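Local coordinates for protein crustacyanin-C1 subunit (PDB 1I4U) that binds the carotenoid astaxanthin, which provides the blue coloration of the lobster carapace, as a lipocalin subunit of crustacyanin, at residues A[33-38]-A[114-119]; A[49-54]-A[176-181]. One frame throughout, in Å; residues are numbered along the deposited sequence.

Contact 1: residues A[33-38]-A[114-119]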
ATOM      1  N   GLY A  33     -13.251  -5.666  19.041  1.00 13.92           N
ATOM      2  CA  GLY A  33     -14.639  -6.031  18.889  1.00 12.92           C
ATOM      3  C   GLY A  33     -15.103  -5.689  17.467  1.00 12.06           C
ATOM      4  O   GLY A  33     -14.320  -5.585  16.499  1.00 12.85           O
ATOM      5  N   VAL A  34     -16.413  -5.512  17.357  1.00 12.27           N
ATOM      6  CA  VAL A  34     -17.066  -5.381  16.050  1.00 11.41           C
ATOM      7  C   VAL A  34     -17.353  -3.935  15.739  1.00 10.52           C
ATOM      8  O   VAL A  34     -17.948  -3.223  16.552  1.00 12.15           O
ATOM      9  CB  VAL A  34     -18.348  -6.236  16.027  1.00 12.60           C
ATOM     10  CG1 VAL A  34     -19.082  -6.054  14.695  1.00 13.29           C
ATOM     11  CG2 VAL A  34     -17.993  -7.695  16.259  1.00 15.39           C
ATOM     12  N   TRP A  35     -16.920  -3.518  14.555  1.00 11.14           N
ATOM     13  CA  TRP A  35     -17.217  -2.196  14.012  1.00 10.63           C
ATOM     14  C   TRP A  35     -17.873  -2.326  12.631  1.00 11.55           C
ATOM     15  O   TRP A  35     -17.367  -3.072  11.784  1.00 14.85           O
ATOM     16  CB  TRP A  35     -15.950  -1.403  13.816  1.00 11.13           C
ATOM     17  CG  TRP A  35     -15.230  -0.868  15.014  1.00 11.54           C
ATOM     18  CD1 TRP A  35     -14.112  -1.419  15.570  1.00 12.82           C
ATOM     19  CD2 TRP A  35     -15.532   0.285  15.774  1.00 11.30           C
ATOM     20  NE1 TRP A  35     -13.706  -0.657  16.644  1.00 14.47           N
ATOM     21  CE2 TRP A  35     -14.563   0.397  16.797  1.00 12.55           C
ATOM     22  CE3 TRP A  35     -16.551   1.236  15.684  1.00 11.45           C
ATOM     23  CZ2 TRP A  35     -14.555   1.434  17.748  1.00 12.85           C
ATOM     24  CZ3 TRP A  35     -16.564   2.256  16.596  1.00 11.52           C
ATOM     25  CH2 TRP A  35     -15.584   2.337  17.610  1.00 13.22           C
ATOM     26  N   TYR A  36     -18.936  -1.619  12.395  1.00 10.13           N
ATOM     27  CA  TYR A  36     -19.602  -1.593  11.108  1.00 10.28           C
ATOM     28  C   TYR A  36     -19.161  -0.356  10.345  1.00 11.38           C
ATOM     29  O   TYR A  36     -18.997   0.720  10.901  1.00 14.21           O
ATOM     30  CB  TYR A  36     -21.127  -1.532  11.314  1.00 10.96           C
ATOM     31  CG  TYR A  36     -21.656  -2.721  12.089  1.00 10.92           C
ATOM     32  CD1 TYR A  36     -21.710  -2.709  13.465  1.00 11.84           C
ATOM     33  CD2 TYR A  36     -22.082  -3.888  11.438  1.00 12.57           C
ATOM     34  CE1 TYR A  36     -22.185  -3.796  14.183  1.00 13.14           C
ATOM     35  CE2 TYR A  36     -22.537  -4.975  12.152  1.00 13.46           C
ATOM     36  CZ  TYR A  36     -22.588  -4.932  13.540  1.00 14.20           C
ATOM     37  OH  TYR A  36     -23.047  -5.998  14.243  1.00 19.32           O
ATOM     38  N   GLN A  37     -18.968  -0.482   9.036  1.00 11.48           N
ATOM     39  CA  GLN A  37     -18.602   0.681   8.227  1.00 11.31           C
ATOM     40  C   GLN A  37     -19.863   1.437   7.887  1.00 11.98           C
ATOM     41  O   GLN A  37     -20.657   0.964   7.069  1.00 13.01           O
ATOM     42  CB  GLN A  37     -17.903   0.220   6.954  1.00 11.04           C
ATOM     43  CG  GLN A  37     -17.455   1.394   6.046  1.00 11.67           C
ATOM     44  CD  GLN A  37     -16.883   0.783   4.793  1.00 11.01           C
ATOM     45  OE1 GLN A  37     -15.735   0.359   4.641  1.00 13.09           O
ATOM     46  NE2 GLN A  37     -17.572   0.547   3.728  1.00 13.27           N
ATOM     47  N   PHE A  38     -20.033   2.616   8.494  1.00 12.03           N
ATOM     48  CA  PHE A  38     -21.225   3.420   8.270  1.00 11.46           C
ATOM     49  C   PHE A  38     -21.187   4.138   6.928  1.00 11.42           C
ATOM     50  O   PHE A  38     -22.207   4.220   6.253  1.00 12.24           O
ATOM     51  CB  PHE A  38     -21.372   4.420   9.410  1.00 12.07           C
ATOM     52  CG  PHE A  38     -22.539   5.357   9.275  1.00 13.53           C
ATOM     53  CD1 PHE A  38     -23.833   4.912   9.506  1.00 17.11           C
ATOM     54  CD2 PHE A  38     -22.321   6.657   8.871  1.00 15.05           C
ATOM     55  CE1 PHE A  38     -24.906   5.754   9.339  1.00 19.38           C
ATOM     56  CE2 PHE A  38     -23.386   7.512   8.746  1.00 19.04           C
ATOM     57  CZ  PHE A  38     -24.690   7.076   8.966  1.00 20.14           C
ATOM     58  N   ASN A 114     -19.145   4.165  20.490  1.00 11.27           N
ATOM     59  CA  ASN A 114     -20.159   4.501  19.507  1.00 10.97           C
ATOM     60  C   ASN A 114     -19.577   4.624  18.099  1.00 11.59           C
ATOM     61  O   ASN A 114     -20.143   4.083  17.143  1.00 11.89           O
ATOM     62  CB  ASN A 114     -20.868   5.804  19.861  1.00 10.99           C
ATOM     63  CG  ASN A 114     -21.613   5.640  21.170  1.00 11.13           C
ATOM     64  OD1 ASN A 114     -22.729   5.094  21.157  1.00 12.01           O
ATOM     65  ND2 ASN A 114     -21.001   6.042  22.244  1.00 14.34           N
ATOM     66  N   TYR A 115     -18.474   5.384  17.959  1.00 11.30           N
ATOM     67  CA  TYR A 115     -18.002   5.733  16.628  1.00 11.71           C
ATOM     68  C   TYR A 115     -16.501   5.773  16.556  1.00 11.74           C
ATOM     69  O   TYR A 115     -15.838   5.979  17.562  1.00 12.81           O
ATOM     70  CB  TYR A 115     -18.604   7.123  16.251  1.00 12.25           C
ATOM     71  CG  TYR A 115     -17.970   8.262  16.981  1.00 14.41           C
ATOM     72  CD1 TYR A 115     -18.382   8.581  18.272  1.00 15.11           C
ATOM     73  CD2 TYR A 115     -16.942   9.005  16.421  1.00 17.05           C
ATOM     74  CE1 TYR A 115     -17.816   9.618  18.965  1.00 15.02           C
ATOM     75  CE2 TYR A 115     -16.369  10.035  17.121  1.00 17.18           C
ATOM     76  CZ  TYR A 115     -16.801  10.335  18.385  1.00 16.11           C
ATOM     77  OH  TYR A 115     -16.254  11.361  19.142  1.00 20.46           O
ATOM     78  N   ALA A 116     -16.010   5.743  15.310  1.00 12.19           N
ATOM     79  CA  ALA A 116     -14.633   6.024  14.989  1.00 12.09           C
ATOM     80  C   ALA A 116     -14.561   6.695  13.613  1.00 12.19           C
ATOM     81  O   ALA A 116     -15.341   6.380  12.697  1.00 13.63           O
ATOM     82  CB  ALA A 116     -13.751   4.796  15.013  1.00 13.89           C
ATOM     83  N   CYS A 117     -13.650   7.665  13.498  1.00 13.22           N
ATOM     84  CA  CYS A 117     -13.419   8.411  12.281  1.00 12.64           C
ATOM     85  C   CYS A 117     -11.989   8.057  11.829  1.00 11.96           C
ATOM     86  O   CYS A 117     -11.043   8.384  12.542  1.00 13.19           O
ATOM     87  CB  CYS A 117     -13.553   9.907  12.518  1.00 13.32           C
ATOM     88  SG  CYS A 117     -14.888  10.438  13.643  1.00 14.84           S
ATOM     89  N   LEU A 118     -11.887   7.392  10.679  1.00 11.26           N
ATOM     90  CA  LEU A 118     -10.596   6.845  10.216  1.00 11.89           C
ATOM     91  C   LEU A 118     -10.125   7.514   8.952  1.00 11.66           C
ATOM     92  O   LEU A 118     -10.941   7.904   8.095  1.00 12.08           O
ATOM     93  CB  LEU A 118     -10.747   5.357   9.953  1.00 12.78           C
ATOM     94  CG  LEU A 118     -11.412   4.544  11.087  1.00 13.58           C
ATOM     95  CD1 LEU A 118     -11.487   3.072  10.638  1.00 16.28           C
ATOM     96  CD2 LEU A 118     -10.722   4.781  12.395  1.00 15.52           C
ATOM     97  N   TYR A 119      -8.809   7.624   8.809  1.00 11.53           N
ATOM     98  CA  TYR A 119      -8.227   8.361   7.700  1.00 11.88           C
ATOM     99  C   TYR A 119      -6.934   7.720   7.206  1.00 11.78           C
ATOM    100  O   TYR A 119      -6.081   7.339   8.019  1.00 13.34           O
ATOM    101  CB  TYR A 119      -7.937   9.787   8.174  1.00 12.80           C
ATOM    102  CG  TYR A 119      -7.402  10.720   7.102  1.00 14.68           C
ATOM    103  CD1 TYR A 119      -8.197  11.064   6.030  1.00 17.18           C
ATOM    104  CD2 TYR A 119      -6.118  11.241   7.139  1.00 19.72           C
ATOM    105  CE1 TYR A 119      -7.783  11.899   5.003  1.00 21.00           C
ATOM    106  CE2 TYR A 119      -5.685  12.091   6.133  1.00 21.62           C
ATOM    107  CZ  TYR A 119      -6.513  12.415   5.073  1.00 22.20           C
ATOM    108  OH  TYR A 119      -6.045  13.265   4.093  1.00 26.95           O
TER
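Trp-35 reaches across to the backbone and methyl group at Tyr-115 and Ala-116; it is the tryptophan of the Gly-X-Trp signature that opens the first barrel strand of lipocalins, here Gly-33, Val-34, Trp-35. At the backbone angles of Gly-33 a side chain would be jammed against the preceding carbonyl O. The CB of Trp-35 already points at segment 114-119. From there CG turns to lie beside the backbone N and anti to the carbonyl carbon (chi1 -73°), which carries the six-membered ring forward to do all the touching. Along the outer rim of the indole, Trp-35 CZ3 comes first, 3.5 Å from Tyr-115 C and 3.8 Å from Ala-116 N. In the ring plane, this edge meets Tyr-115 N, with Asn-114 O also near the plane, 4.1 Å from Trp-35 CZ3. One atom further round, Trp-35 CH2 lies 3.7 Å from Tyr-115 O. The same Trp-35 CH2 is 4.0 Å from Ala-116 CB. That methyl sits over one face as a CH-pi contact, 21° off the ring normal and shifted toward the rim. Across the indole, on the pyrrole side, NE1 donates to Tyr-31 O just ahead of the strand, and this bond helps to fix the ring's rotation. As in other lipocalins, the tryptophan packs across the closed end of the barrel with a late arginine, here Arg-138, against it in a cation-pi contact. The CB of Tyr-115 points away from segment 33-38; further out its OH binds Glu-109. Strand 128-137 pairs with both strand 33-41 and strand 115-123, so the indole bridges two strands that are not direct neighbours, while helix 144-156 packs against Tyr-115 and is tied to Cys-117 by the disulfide to Cys-150.

Contact 2: residues A[49-54]-A[176-181]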
ATOM      1  N   GLU A  49     -18.694  -4.431  -0.583  1.00 11.29           N
ATOM      2  CA  GLU A  49     -19.580  -3.323  -0.922  1.00 11.59           C
ATOM      3  C   GLU A  49     -20.610  -3.020   0.165  1.00 11.31           C
ATOM      4  O   GLU A  49     -20.856  -1.851   0.500  1.00 12.57           O
ATOM      5  CB  GLU A  49     -20.324  -3.626  -2.220  1.00 12.94           C
ATOM      6  CG  GLU A  49     -21.204  -2.470  -2.648  1.00 14.13           C
ATOM      7  CD  GLU A  49     -21.982  -2.656  -3.935  1.00 17.23           C
ATOM      8  OE1 GLU A  49     -22.189  -3.833  -4.354  1.00 17.58           O
ATOM      9  OE2 GLU A  49     -22.472  -1.661  -4.525  1.00 20.42           O
ATOM     10  N   LYS A  50     -21.271  -4.063   0.643  1.00 10.86           N
ATOM     11  CA  LYS A  50     -22.396  -3.919   1.524  1.00 10.12           C
ATOM     12  C   LYS A  50     -22.187  -4.697   2.823  1.00  9.59           C
ATOM     13  O   LYS A  50     -21.442  -5.702   2.867  1.00 10.80           O
ATOM     14  CB  LYS A  50     -23.695  -4.409   0.878  1.00 14.18           C
ATOM     15  CG  LYS A  50     -24.044  -3.773  -0.435  1.00 13.92           C
ATOM     16  CD  LYS A  50     -25.285  -4.421  -1.021  1.00 16.45           C
ATOM     17  CE  LYS A  50     -25.719  -3.732  -2.297  1.00 19.43           C
ATOM     18  NZ  LYS A  50     -26.834  -4.500  -2.945  1.00 22.15           N
ATOM     19  N   CYS A  51     -22.834  -4.269   3.894  1.00 10.24           N
ATOM     20  CA  CYS A  51     -22.931  -5.001   5.161  1.00 10.18           C
ATOM     21  C   CYS A  51     -21.576  -5.160   5.814  1.00  9.63           C
ATOM     22  O   CYS A  51     -21.331  -6.121   6.529  1.00 10.15           O
ATOM     23  CB  CYS A  51     -23.603  -6.374   4.953  1.00 10.26           C
ATOM     24  SG  CYS A  51     -25.262  -6.234   4.243  1.00 10.97           S
ATOM     25  N   VAL A  52     -20.695  -4.196   5.576  1.00  9.88           N
ATOM     26  CA  VAL A  52     -19.284  -4.284   5.965  1.00  9.34           C
ATOM     27  C   VAL A  52     -19.144  -4.314   7.474  1.00  9.11           C
ATOM     28  O   VAL A  52     -19.517  -3.342   8.157  1.00 10.32           O
ATOM     29  CB  VAL A  52     -18.511  -3.110   5.376  1.00 10.53           C
ATOM     30  CG1 VAL A  52     -17.064  -3.186   5.809  1.00 11.41           C
ATOM     31  CG2 VAL A  52     -18.642  -3.053   3.841  1.00 11.31           C
ATOM     32  N   ARG A  53     -18.630  -5.422   7.974  1.00  9.77           N
ATOM     33  CA  ARG A  53     -18.548  -5.755   9.374  1.00  9.62           C
ATOM     34  C   ARG A  53     -17.095  -6.146   9.667  1.00  9.88           C
ATOM     35  O   ARG A  53     -16.607  -7.108   9.109  1.00 10.26           O
ATOM     36  CB  ARG A  53     -19.468  -6.910   9.699  1.00  9.84           C
ATOM     37  CG  ARG A  53     -19.518  -7.381  11.119  1.00 10.50           C
ATOM     38  CD  ARG A  53     -20.335  -8.665  11.260  1.00 11.57           C
ATOM     39  NE  ARG A  53     -20.554  -9.127  12.613  1.00 13.37           N
ATOM     40  CZ  ARG A  53     -19.721  -9.835  13.353  1.00 12.42           C
ATOM     41  NH1 ARG A  53     -18.535 -10.174  12.843  1.00 13.08           N
ATOM     42  NH2 ARG A  53     -20.078 -10.190  14.583  1.00 16.15           N
ATOM     43  N   ASN A  54     -16.448  -5.380  10.523  1.00  9.25           N
ATOM     44  CA  ASN A  54     -15.015  -5.560  10.810  1.00  9.95           C
ATOM     45  C   ASN A  54     -14.875  -5.999  12.267  1.00 10.57           C
ATOM     46  O   ASN A  54     -15.177  -5.268  13.176  1.00 11.57           O
ATOM     47  CB  ASN A  54     -14.239  -4.292  10.541  1.00 10.88           C
ATOM     48  CG  ASN A  54     -14.435  -3.722   9.163  1.00 11.76           C
ATOM     49  OD1 ASN A  54     -14.170  -4.438   8.209  1.00 12.02           O
ATOM     50  ND2 ASN A  54     -14.942  -2.483   9.054  1.00 14.40           N
ATOM     51  N   ASP A 176     -25.201 -12.768  10.979  1.00  9.84           N
ATOM     52  CA  ASP A 176     -24.935 -13.996  11.710  1.00 10.45           C
ATOM     53  C   ASP A 176     -24.270 -15.014  10.810  1.00 10.83           C
ATOM     54  O   ASP A 176     -23.571 -15.891  11.314  1.00 13.10           O
ATOM     55  CB  ASP A 176     -26.221 -14.519  12.339  1.00 10.48           C
ATOM     56  CG  ASP A 176     -26.599 -13.883  13.635  1.00 12.35           C
ATOM     57  OD1 ASP A 176     -25.830 -13.070  14.174  1.00 14.57           O
ATOM     58  OD2 ASP A 176     -27.736 -14.221  14.107  1.00 13.39           O
ATOM     59  N   THR A 177     -24.519 -14.969   9.500  1.00  9.95           N
ATOM     60  CA  THR A 177     -23.810 -15.806   8.562  1.00 10.52           C
ATOM     61  C   THR A 177     -22.397 -15.283   8.362  1.00  9.88           C
ATOM     62  O   THR A 177     -21.416 -16.041   8.345  1.00 10.70           O
ATOM     63  CB  THR A 177     -24.583 -15.875   7.236  1.00 10.30           C
ATOM     64  OG1 THR A 177     -25.901 -16.381   7.482  1.00 11.39           O
ATOM     65  CG2 THR A 177     -23.925 -16.831   6.276  1.00 11.72           C
ATOM     66  N   GLN A 178     -22.277 -13.967   8.163  1.00 10.30           N
ATOM     67  CA  GLN A 178     -20.952 -13.358   7.993  1.00 10.56           C
ATOM     68  C   GLN A 178     -19.997 -13.707   9.102  1.00 11.32           C
ATOM     69  O   GLN A 178     -18.837 -13.980   8.860  1.00 12.23           O
ATOM     70  CB  GLN A 178     -21.108 -11.826   7.946  1.00 10.03           C
ATOM     71  CG  GLN A 178     -21.799 -11.327   6.710  1.00 10.38           C
ATOM     72  CD  GLN A 178     -22.171  -9.850   6.701  1.00 10.05           C
ATOM     73  OE1 GLN A 178     -23.249  -9.474   6.232  1.00 11.59           O
ATOM     74  NE2 GLN A 178     -21.253  -9.030   7.199  1.00  9.92           N
ATOM     75  N   LYS A 179     -20.484 -13.723  10.328  1.00 12.13           N
ATOM     76  CA  LYS A 179     -19.596 -13.925  11.476  1.00 13.75           C
ATOM     77  C   LYS A 179     -19.101 -15.356  11.522  1.00 13.23           C
ATOM     78  O   LYS A 179     -18.187 -15.591  12.325  1.00 15.90           O
ATOM     79  CB  LYS A 179     -20.295 -13.423  12.719  1.00 15.40           C
ATOM     80  CG  LYS A 179     -21.308 -14.334  13.324  1.00 15.19           C
ATOM     81  CD  LYS A 179     -22.083 -13.655  14.472  1.00 20.68           C
ATOM     82  CE  LYS A 179     -22.992 -14.733  15.119  1.00 25.11           C
ATOM     83  NZ  LYS A 179     -24.052 -14.147  15.997  1.00 38.39           N
ATOM     84  N   THR A 180     -19.612 -16.272  10.717  1.00 13.93           N
ATOM     85  CA  THR A 180     -19.188 -17.684  10.696  1.00 18.06           C
ATOM     86  C   THR A 180     -18.330 -17.997   9.492  1.00 16.04           C
ATOM     87  O   THR A 180     -17.838 -19.134   9.315  1.00 20.98           O
ATOM     88  CB  THR A 180     -20.381 -18.660  10.619  1.00 22.06           C
ATOM     89  OG1 THR A 180     -21.044 -18.474   9.349  1.00 30.42           O
ATOM     90  CG2 THR A 180     -21.420 -18.380  11.667  1.00 32.73           C
ATOM     91  N   LEU A 181     -18.078 -17.036   8.597  1.00 16.20           N
ATOM     92  CA  LEU A 181     -17.276 -17.298   7.411  1.00 18.13           C
ATOM     93  C   LEU A 181     -15.817 -17.554   7.786  1.00 22.43           C
ATOM     94  O   LEU A 181     -15.386 -17.095   8.864  1.00 26.04           O
ATOM     95  CB  LEU A 181     -17.328 -16.122   6.441  1.00 18.53           C
ATOM     96  CG  LEU A 181     -18.704 -15.724   5.935  1.00 15.01           C
ATOM     97  CD1 LEU A 181     -18.527 -14.420   5.144  1.00 15.64           C
ATOM     98  CD2 LEU A 181     -19.311 -16.814   5.065  1.00 23.63           C
ATOM     99  OXT LEU A 181     -15.105 -18.220   7.009  1.00 30.53           O
TER
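Gln-178 reaches from the C-terminal helix to the backbone of Cys-51, fastening the tail of the chain to the corner at Cys-51 that leads into strand 52-58 of the lipocalin barrel. The tight part centres on its amide. Gln-178 NE2 donates to Cys-51 O at 3.0 Å with an N-H...O angle of 157°, and also donates to Thr-68 OG1 on the neighbouring strand, so the nitrogen is gripped twice. The chain runs extended beyond CG (chi2 171°), which is what lets the amide span the gap. Beside it, Gln-178 OE1 is pressed to 3.4 Å from Cys-51 CB and is buried with no polar partner in the model. Cys-51 is itself bonded to Cys-173, a covalent tie shortly before the helix. Arg-53 closes this side with its aliphatic root, Arg-53 CB lying 3.7 Å from Gln-178 NE2, while its guanidinium plane stands nearly perpendicular to the amide.

The outer side is looser and lies toward solvent. Here Lys-179 rests its CB over one face of the guanidinium, 3.7 Å from Arg-53 CZ, in van der Waals contact; the charge of Arg-53 is met by Glu-55 at NH1. The lysine tip leads away from the strand, and Lys-179 NZ lies 2.8 Å from Asp-176 OD1, in a salt bridge in which the NZ comes from above the carboxylate plane.

From the N terminus the chain enters segment 33-38 first and segment 49-54 soon after, returns to 114-119 to close contact 1 across 75 intervening residues, and reaches 176-181 only at its end, where contact 2 closes a loop of 121. The two loops cross, since the second opens before the first has closed. Contact 1 ties the first barrel strand to strand 115-123 inside the barrel; contact 2 ties the next strand to the C-terminal tail, farther from the centre of the chain. Their first segments are paired antiparallel strands, where Trp-35 O probably accepts a bond from Asn-54 N at 2.8 Å, and Val-34 packs on Arg-53.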